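Local coordinates for protein putative transcriptional regulator (Streptomyces coelicolor, PDB 2HXI) that probably acts as a TetR-family transcriptional regulator that binds DNA through an N-terminal helix-turn-helix domain and pairs through its helical C-terminal domain, at residues I84-A88 with S112-Q116; L161-I165 with I226-L231; L144-L149 with L234-P239. All coordinates share one frame; numbering follows the deposited sequence.

Contact 1. Residues I84-A88 with S112-Q116; sequences ILLSA and SFGQQ
Ile-84 and Phe-113 centre a junction of the TetR-family fold, where helix 73-88, which follows the predicted helix-turn-helix region, meets the C-terminal end of helix 98-113 and the type I beta turn from Phe-113 to Gln-116. The aromatic contact is a CH-pi interaction: Ile-84 CG2 stands over the middle of the Phe-113 ring, 3.6 Å from its centroid and 11° off the normal. That methyl lies opposite the backbone N across the CA-CB bond, while CG1 takes the other branch (chi1 -56°) and carries CD1 on to Gln-116. Leu-85 CD2 reaches the same ring near its plane, at the edge, 3.9 Å from Phe-113 CE2. Trp-123 stacks with Phe-113, which ties the ring to helix 117-126 as well.

Gln-116, the N-cap residue of that helix, continues the packing: its bent side chain crosses Ile-84 CD1, with NE2 3.8 Å from that methyl. The amide NE2 donates to Ala-39 O of helix 31-43, so this corner also touches the DNA-binding domain.

At the other end Ser-112 packs against Ala-88, its OG 3.2 Å from Ala-88 CA, and no direct hydrogen bond joins the two segments. Instead, one water bridges them, 2.8 Å from Ser-87 OG and 2.7 Å from Ser-112 OG.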
loop_
_atom_site.group_PDB
_atom_site.type_symbol
_atom_site.label_atom_id
_atom_site.label_comp_id
_atom_site.label_asym_id
_atom_site.label_seq_id
_atom_site.Cartn_x
_atom_site.Cartn_y
_atom_site.Cartn_z
ATOM N N ILE B 84 -3.631 17.171 -6.264
ATOM C CA ILE B 84 -2.972 16.157 -7.095
ATOM C C ILE B 84 -3.996 15.308 -7.837
ATOM O O ILE B 84 -3.810 15.014 -9.022
ATOM C CB ILE B 84 -2.028 15.209 -6.261
ATOM C CG1 ILE B 84 -0.956 16.030 -5.472
ATOM C CG2 ILE B 84 -1.333 14.188 -7.140
ATOM C CD1 ILE B 84 -0.138 16.992 -6.287
ATOM N N LEU B 85 -5.068 14.911 -7.155
ATOM C CA LEU B 85 -6.163 14.262 -7.897
ATOM C C LEU B 85 -6.668 15.173 -9.022
ATOM O O LEU B 85 -6.956 14.714 -10.121
ATOM C CB LEU B 85 -7.306 13.932 -6.949
ATOM C CG LEU B 85 -7.011 13.014 -5.768
ATOM C CD1 LEU B 85 -8.278 12.821 -4.884
ATOM C CD2 LEU B 85 -6.538 11.718 -6.327
ATOM N N LEU B 86 -6.824 16.478 -8.735
ATOM C CA LEU B 86 -7.389 17.371 -9.710
ATOM C C LEU B 86 -6.524 17.414 -10.950
ATOM O O LEU B 86 -7.032 17.280 -12.089
ATOM C CB LEU B 86 -7.578 18.762 -9.080
ATOM C CG LEU B 86 -8.194 19.825 -10.005
ATOM C CD1 LEU B 86 -9.596 19.453 -10.433
ATOM C CD2 LEU B 86 -8.201 21.180 -9.291
ATOM N N SER B 87 -5.205 17.537 -10.752
ATOM C CA SER B 87 -4.313 17.544 -11.906
ATOM C C SER B 87 -4.241 16.186 -12.591
ATOM O O SER B 87 -4.058 16.122 -13.816
ATOM C CB SER B 87 -2.927 18.123 -11.594
ATOM O OG SER B 87 -2.227 17.340 -10.660
ATOM N N ALA B 88 -4.381 15.095 -11.831
ATOM C CA ALA B 88 -4.433 13.785 -12.476
ATOM C C ALA B 88 -5.505 13.740 -13.546
ATOM O O ALA B 88 -5.351 13.052 -14.588
ATOM C CB ALA B 88 -4.628 12.657 -11.449
ATOM N N SER B 112 0.544 10.941 -11.500
ATOM C CA SER B 112 0.473 12.182 -10.729
ATOM C C SER B 112 1.130 12.090 -9.360
ATOM O O SER B 112 1.749 13.065 -8.876
ATOM C CB SER B 112 -0.976 12.647 -10.622
ATOM O OG SER B 112 -1.396 13.103 -11.907
ATOM N N PHE B 113 0.957 10.965 -8.678
ATOM C CA PHE B 113 1.602 10.798 -7.378
ATOM C C PHE B 113 3.106 10.430 -7.455
ATOM O O PHE B 113 3.799 10.460 -6.440
ATOM C CB PHE B 113 0.807 9.819 -6.516
ATOM C CG PHE B 113 -0.399 10.448 -5.893
ATOM C CD1 PHE B 113 -0.253 11.362 -4.840
ATOM C CD2 PHE B 113 -1.677 10.173 -6.348
ATOM C CE1 PHE B 113 -1.379 11.984 -4.238
ATOM C CE2 PHE B 113 -2.817 10.765 -5.757
ATOM C CZ PHE B 113 -2.676 11.697 -4.696
ATOM N N GLY B 114 3.573 10.109 -8.660
ATOM C CA GLY B 114 4.944 9.595 -8.879
ATOM C C GLY B 114 6.004 10.465 -8.215
ATOM O O GLY B 114 6.918 9.950 -7.581
ATOM N N GLN B 115 5.898 11.777 -8.355
ATOM C CA GLN B 115 6.902 12.653 -7.744
ATOM C C GLN B 115 6.389 13.299 -6.453
ATOM O O GLN B 115 7.025 14.224 -5.946
ATOM C CB GLN B 115 7.362 13.744 -8.719
ATOM C CG GLN B 115 8.102 13.249 -9.975
ATOM C CD GLN B 115 9.473 12.737 -9.633
ATOM O OE1 GLN B 115 9.705 11.527 -9.667
ATOM N NE2 GLN B 115 10.388 13.644 -9.253
ATOM N N GLN B 116 5.288 12.769 -5.895
ATOM C CA GLN B 116 4.669 13.331 -4.701
ATOM C C GLN B 116 4.454 12.240 -3.639
ATOM O O GLN B 116 3.320 12.035 -3.159
ATOM C CB GLN B 116 3.345 14.060 -5.027
ATOM C CG GLN B 116 3.484 15.298 -5.890
ATOM C CD GLN B 116 3.843 16.513 -5.048
ATOM O OE1 GLN B 116 4.333 16.363 -3.927
ATOM N NE2 GLN B 116 3.543 17.718 -5.573
HETATM O O HOH W 1 -0.375 15.612 -11.806
#

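Contact 2. Residues L161-I165 with I226-L231; sequences LVILI and ILAAHL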
loop_
_atom_site.group_PDB
_atom_site.type_symbol
_atom_site.label_atom_id
_atom_site.label_comp_id
_atom_site.label_asym_id
_atom_site.label_seq_id
_atom_site.Cartn_x
_atom_site.Cartn_y
_atom_site.Cartn_z
ATOM N N LEU B 161 -11.836 -1.105 -5.103
ATOM C CA LEU B 161 -11.017 -0.727 -6.246
ATOM C C LEU B 161 -10.074 0.404 -5.836
ATOM O O LEU B 161 -8.900 0.391 -6.150
ATOM C CB LEU B 161 -11.952 -0.307 -7.373
ATOM C CG LEU B 161 -11.156 0.183 -8.583
ATOM C CD1 LEU B 161 -10.082 -0.757 -9.157
ATOM C CD2 LEU B 161 -12.107 0.636 -9.733
ATOM N N VAL B 162 -10.593 1.404 -5.172
ATOM C CA VAL B 162 -9.757 2.557 -4.745
ATOM C C VAL B 162 -8.829 2.214 -3.619
ATOM O O VAL B 162 -7.724 2.687 -3.619
ATOM C CB VAL B 162 -10.617 3.803 -4.432
ATOM C CG1 VAL B 162 -9.786 4.962 -3.851
ATOM C CG2 VAL B 162 -11.322 4.222 -5.755
ATOM N N ILE B 163 -9.268 1.392 -2.672
ATOM C CA ILE B 163 -8.302 0.829 -1.698
ATOM C C ILE B 163 -7.126 0.135 -2.443
ATOM O O ILE B 163 -5.977 0.321 -2.102
ATOM C CB ILE B 163 -8.957 -0.165 -0.789
ATOM C CG1 ILE B 163 -9.769 0.595 0.297
ATOM C CG2 ILE B 163 -7.881 -1.045 -0.102
ATOM C CD1 ILE B 163 -10.724 -0.220 1.142
ATOM N N LEU B 164 -7.439 -0.691 -3.427
ATOM C CA LEU B 164 -6.340 -1.364 -4.174
ATOM C C LEU B 164 -5.374 -0.339 -4.811
ATOM O O LEU B 164 -4.158 -0.409 -4.587
ATOM C CB LEU B 164 -6.940 -2.270 -5.233
ATOM C CG LEU B 164 -5.974 -3.010 -6.116
ATOM C CD1 LEU B 164 -4.874 -3.842 -5.426
ATOM C CD2 LEU B 164 -6.662 -3.871 -7.135
ATOM N N ILE B 165 -5.914 0.557 -5.605
ATOM C CA ILE B 165 -5.100 1.542 -6.372
ATOM C C ILE B 165 -4.250 2.401 -5.424
ATOM O O ILE B 165 -3.015 2.558 -5.594
ATOM C CB ILE B 165 -5.996 2.456 -7.231
ATOM C CG1 ILE B 165 -6.621 1.633 -8.346
ATOM C CG2 ILE B 165 -5.151 3.596 -7.869
ATOM C CD1 ILE B 165 -7.761 2.327 -9.089
ATOM N N ILE B 226 -1.584 -6.312 -11.539
ATOM C CA ILE B 226 -2.445 -6.503 -10.363
ATOM C C ILE B 226 -3.768 -5.787 -10.635
ATOM O O ILE B 226 -4.872 -6.295 -10.316
ATOM C CB ILE B 226 -1.732 -5.966 -9.090
ATOM C CG1 ILE B 226 -0.529 -6.854 -8.655
ATOM C CG2 ILE B 226 -2.731 -5.797 -7.933
ATOM C CD1 ILE B 226 0.414 -6.138 -7.717
ATOM N N LEU B 227 -3.681 -4.588 -11.202
ATOM C CA LEU B 227 -4.915 -3.861 -11.587
ATOM C C LEU B 227 -5.731 -4.638 -12.608
ATOM O O LEU B 227 -6.953 -4.805 -12.448
ATOM C CB LEU B 227 -4.524 -2.478 -12.144
ATOM C CG LEU B 227 -5.724 -1.615 -12.555
ATOM C CD1 LEU B 227 -6.651 -1.303 -11.361
ATOM C CD2 LEU B 227 -5.177 -0.350 -13.225
ATOM N N ALA B 228 -5.061 -5.191 -13.633
ATOM C CA ALA B 228 -5.803 -5.905 -14.707
ATOM C C ALA B 228 -6.483 -7.135 -14.107
ATOM O O ALA B 228 -7.638 -7.446 -14.461
ATOM C CB ALA B 228 -4.812 -6.345 -15.750
ATOM N N ALA B 229 -5.807 -7.789 -13.159
ATOM C CA ALA B 229 -6.374 -8.978 -12.495
ATOM C C ALA B 229 -7.676 -8.536 -11.795
ATOM O O ALA B 229 -8.725 -9.224 -11.785
ATOM C CB ALA B 229 -5.413 -9.503 -11.442
ATOM N N HIS B 230 -7.598 -7.397 -11.129
ATOM C CA HIS B 230 -8.759 -6.945 -10.360
ATOM C C HIS B 230 -9.945 -6.599 -11.298
ATOM O O HIS B 230 -11.093 -6.956 -11.042
ATOM C CB HIS B 230 -8.408 -5.737 -9.509
ATOM C CG HIS B 230 -9.479 -5.411 -8.503
ATOM N ND1 HIS B 230 -9.618 -6.123 -7.333
ATOM C CD2 HIS B 230 -10.512 -4.510 -8.525
ATOM C CE1 HIS B 230 -10.640 -5.627 -6.642
ATOM N NE2 HIS B 230 -11.232 -4.691 -7.368
ATOM N N LEU B 231 -9.662 -5.908 -12.391
ATOM C CA LEU B 231 -10.713 -5.526 -13.346
ATOM C C LEU B 231 -11.294 -6.788 -14.037
ATOM O O LEU B 231 -12.453 -6.809 -14.362
ATOM C CB LEU B 231 -10.236 -4.449 -14.350
ATOM C CG LEU B 231 -9.637 -3.150 -13.726
ATOM C CD1 LEU B 231 -9.377 -2.163 -14.876
ATOM C CD2 LEU B 231 -10.632 -2.577 -12.727
#
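Leu-161 and Leu-164 pack against Ile-226, Leu-227, His-230 and Leu-231 in a buried, antiparallel helix-helix contact within the C-terminal domain, between helix 154-173 and helix 219-237. The short axes approach to 11.1 Å at 170° between their N-to-C directions, so the helices run almost straight alongside each other. No hydrogen bond crosses the interface, and side-chain packing alone joins these two segments.

Leu-164 points directly at the partner helix and divides its two methyls between neighbours one turn apart. CD1 meets Ile-226 CG2 at 3.8 Å, whereas CD2 presses on the root of the His-230 side chain, 3.5 Å from its CB and equally near CG. The Leu-164 and His-230 side chains lie alongside one another, each heading for the other's backbone. His-230 has CG trans to its backbone N (chi1 -168°), which extends the imidazole across the gap until CD2 lies 3.8 Å from Leu-161 CD1. That same methyl is shared with Leu-231 CD2 at 4.0 Å and with Leu-227 CD1 at 4.1 Å, making Leu-161 the knot of a leucine cluster. Ile-165 CG1 adds a contact with Leu-227 CD1.

Replacing His-230 by an alanine would probably leave Leu-161 CD1 and Leu-164 CD2 without the imidazole they pack on, though CB would still touch Leu-164, and open a gap between the helices.

In the TetR family such a helix pair commonly supplies half of a dimeric four-helix bundle, and here Leu-164 packs on Leu-164 of the second subunit, while Ala-229 packs on His-233 of that subunit. Helix 98-113 lines another side, with Ala-106 against Ile-165 and Leu-227, and with Lys-99 and Thr-103 against Leu-231.

Contact 3. Residues L144-L149 with L234-P239; sequences LRASGL and LEAAAP
Leu-149 and Ser-147 bring the turn that ends helix 131-146, a glycine-containing ST turn, against the C-terminal end of helix 219-237. Ser-147 OG donates to Leu-144 O at 2.6 Å, approaching 17° from the carbonyl plane, and accepts from Leu-149 N at 3.1 Å in a nearly straight bond (165°). Gripped from both directions, the hydroxyl fixes the turn and thereby the placement of Leu-149.

Leu-149 CD2 then settles onto the backbone where the helix ends, 3.8 Å from Ala-238 CA, with the methyl CB of Ala-237 and that of Ala-238 beside it. Its other methyl, CD1, faces Leu-234 CD2 at 4.3 Å. On its far branch Leu-234 CD1 meets Leu-144 CD2 at 4.0 Å, and Arg-157 of helix 154-173 also packs on Leu-234.

Ala-238 CB sits 3.5 Å from Ser-147 O. Gly-148 O lies beside Pro-239 CD, in a tight spot where the glycine, having no side chain, lets the two chain ends meet. A positive-phi glycine (88°) just past the last turn, as here, is the classic C-terminal stop of an alpha-helix.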
loop_
_atom_site.group_PDB
_atom_site.type_symbol
_atom_site.label_atom_id
_atom_site.label_comp_id
_atom_site.label_asym_id
_atom_site.label_seq_id
_atom_site.Cartn_x
_atom_site.Cartn_y
_atom_site.Cartn_z
ATOM N N LEU B 144 -18.001 2.057 -13.539
ATOM C CA LEU B 144 -18.606 0.902 -12.855
ATOM C C LEU B 144 -20.093 0.728 -13.309
ATOM O O LEU B 144 -20.560 -0.393 -13.554
ATOM C CB LEU B 144 -18.525 1.070 -11.348
ATOM C CG LEU B 144 -17.040 0.856 -10.830
ATOM C CD1 LEU B 144 -16.896 1.276 -9.339
ATOM C CD2 LEU B 144 -16.523 -0.665 -11.067
ATOM N N ARG B 145 -20.832 1.846 -13.468
ATOM C CA ARG B 145 -22.184 1.703 -14.013
ATOM C C ARG B 145 -22.169 1.156 -15.401
ATOM O O ARG B 145 -22.995 0.335 -15.755
ATOM C CB ARG B 145 -22.963 3.036 -14.007
ATOM C CG ARG B 145 -23.460 3.334 -12.586
ATOM C CD ARG B 145 -24.351 4.609 -12.574
ATOM N NE ARG B 145 -25.388 4.516 -11.516
ATOM C CZ ARG B 145 -26.203 5.536 -11.182
ATOM N NH1 ARG B 145 -26.082 6.690 -11.769
ATOM N NH2 ARG B 145 -27.100 5.372 -10.237
ATOM N N ALA B 146 -21.208 1.656 -16.193
ATOM C CA ALA B 146 -21.083 1.214 -17.596
ATOM C C ALA B 146 -20.850 -0.278 -17.767
ATOM O O ALA B 146 -21.308 -0.865 -18.765
ATOM C CB ALA B 146 -20.007 1.963 -18.294
ATOM N N SER B 147 -20.205 -0.878 -16.771
ATOM C CA SER B 147 -19.916 -2.328 -16.749
ATOM C C SER B 147 -21.197 -3.151 -16.681
ATOM O O SER B 147 -21.172 -4.350 -16.961
ATOM C CB SER B 147 -19.011 -2.665 -15.553
ATOM O OG SER B 147 -19.735 -2.743 -14.319
ATOM N N GLY B 148 -22.294 -2.544 -16.227
ATOM C CA GLY B 148 -23.469 -3.365 -15.835
ATOM C C GLY B 148 -23.596 -3.898 -14.416
ATOM O O GLY B 148 -24.614 -4.507 -14.081
ATOM N N LEU B 149 -22.560 -3.730 -13.595
ATOM C CA LEU B 149 -22.599 -4.141 -12.198
ATOM C C LEU B 149 -23.846 -3.515 -11.559
ATOM O O LEU B 149 -24.228 -2.381 -11.925
ATOM C CB LEU B 149 -21.325 -3.695 -11.495
ATOM C CG LEU B 149 -20.073 -4.492 -11.897
ATOM C CD1 LEU B 149 -18.923 -3.802 -11.262
ATOM C CD2 LEU B 149 -20.213 -5.907 -11.373
ATOM N N LEU B 234 -13.902 -7.952 -11.716
ATOM C CA LEU B 234 -15.138 -7.156 -11.836
ATOM C C LEU B 234 -15.854 -7.609 -13.099
ATOM O O LEU B 234 -17.066 -7.682 -13.087
ATOM C CB LEU B 234 -14.897 -5.644 -11.901
ATOM C CG LEU B 234 -14.288 -5.140 -10.586
ATOM C CD1 LEU B 234 -13.846 -3.683 -10.808
ATOM C CD2 LEU B 234 -15.289 -5.268 -9.475
ATOM N N GLU B 235 -15.104 -7.915 -14.173
ATOM C CA GLU B 235 -15.767 -8.214 -15.432
ATOM C C GLU B 235 -16.494 -9.549 -15.254
ATOM O O GLU B 235 -17.617 -9.742 -15.738
ATOM C CB GLU B 235 -14.759 -8.296 -16.579
ATOM C CG GLU B 235 -15.462 -8.657 -17.902
ATOM C CD GLU B 235 -14.639 -8.422 -19.135
ATOM O OE1 GLU B 235 -13.448 -8.101 -19.075
ATOM O OE2 GLU B 235 -15.189 -8.621 -20.214
ATOM N N ALA B 236 -15.835 -10.493 -14.611
ATOM C CA ALA B 236 -16.461 -11.797 -14.327
ATOM C C ALA B 236 -17.731 -11.667 -13.481
ATOM O O ALA B 236 -18.642 -12.472 -13.663
ATOM C CB ALA B 236 -15.469 -12.736 -13.623
ATOM N N ALA B 237 -17.779 -10.716 -12.554
ATOM C CA ALA B 237 -18.968 -10.431 -11.724
ATOM C C ALA B 237 -20.088 -9.679 -12.503
ATOM O O ALA B 237 -21.256 -9.749 -12.116
ATOM C CB ALA B 237 -18.573 -9.620 -10.526
ATOM N N ALA B 238 -19.755 -9.006 -13.599
ATOM C CA ALA B 238 -20.743 -8.188 -14.326
ATOM C C ALA B 238 -21.614 -9.079 -15.198
ATOM O O ALA B 238 -21.172 -10.136 -15.630
ATOM C CB ALA B 238 -20.048 -7.154 -15.194
ATOM N N PRO B 239 -22.876 -8.683 -15.460
ATOM C CA PRO B 239 -23.578 -9.570 -16.412
ATOM C C PRO B 239 -22.937 -9.559 -17.839
ATOM O O PRO B 239 -23.196 -10.503 -18.645
ATOM C CB PRO B 239 -25.005 -9.001 -16.449
ATOM C CG PRO B 239 -25.151 -8.095 -15.233
ATOM C CD PRO B 239 -23.729 -7.572 -14.976
#

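From the N terminus, the chain first passes through the helix-turn-helix region into helix 73-88, and contact 1 closes a loop when the end of helix 98-113 returns to it, joining the helix after the DNA-binding region to the C-terminal domain. That loop is complete before the others begin. Contact 3 opens at the end of helix 131-146 and closes only at the last modelled residues. Contact 2 is nested inside it, between helices 154-173 and 219-237. Contacts 2 and 3 share helix 219-237, with centres 14 Å apart, and so bind this final helix to two consecutive earlier ones. Contact 1 lies 18 Å from contact 2, centre to centre.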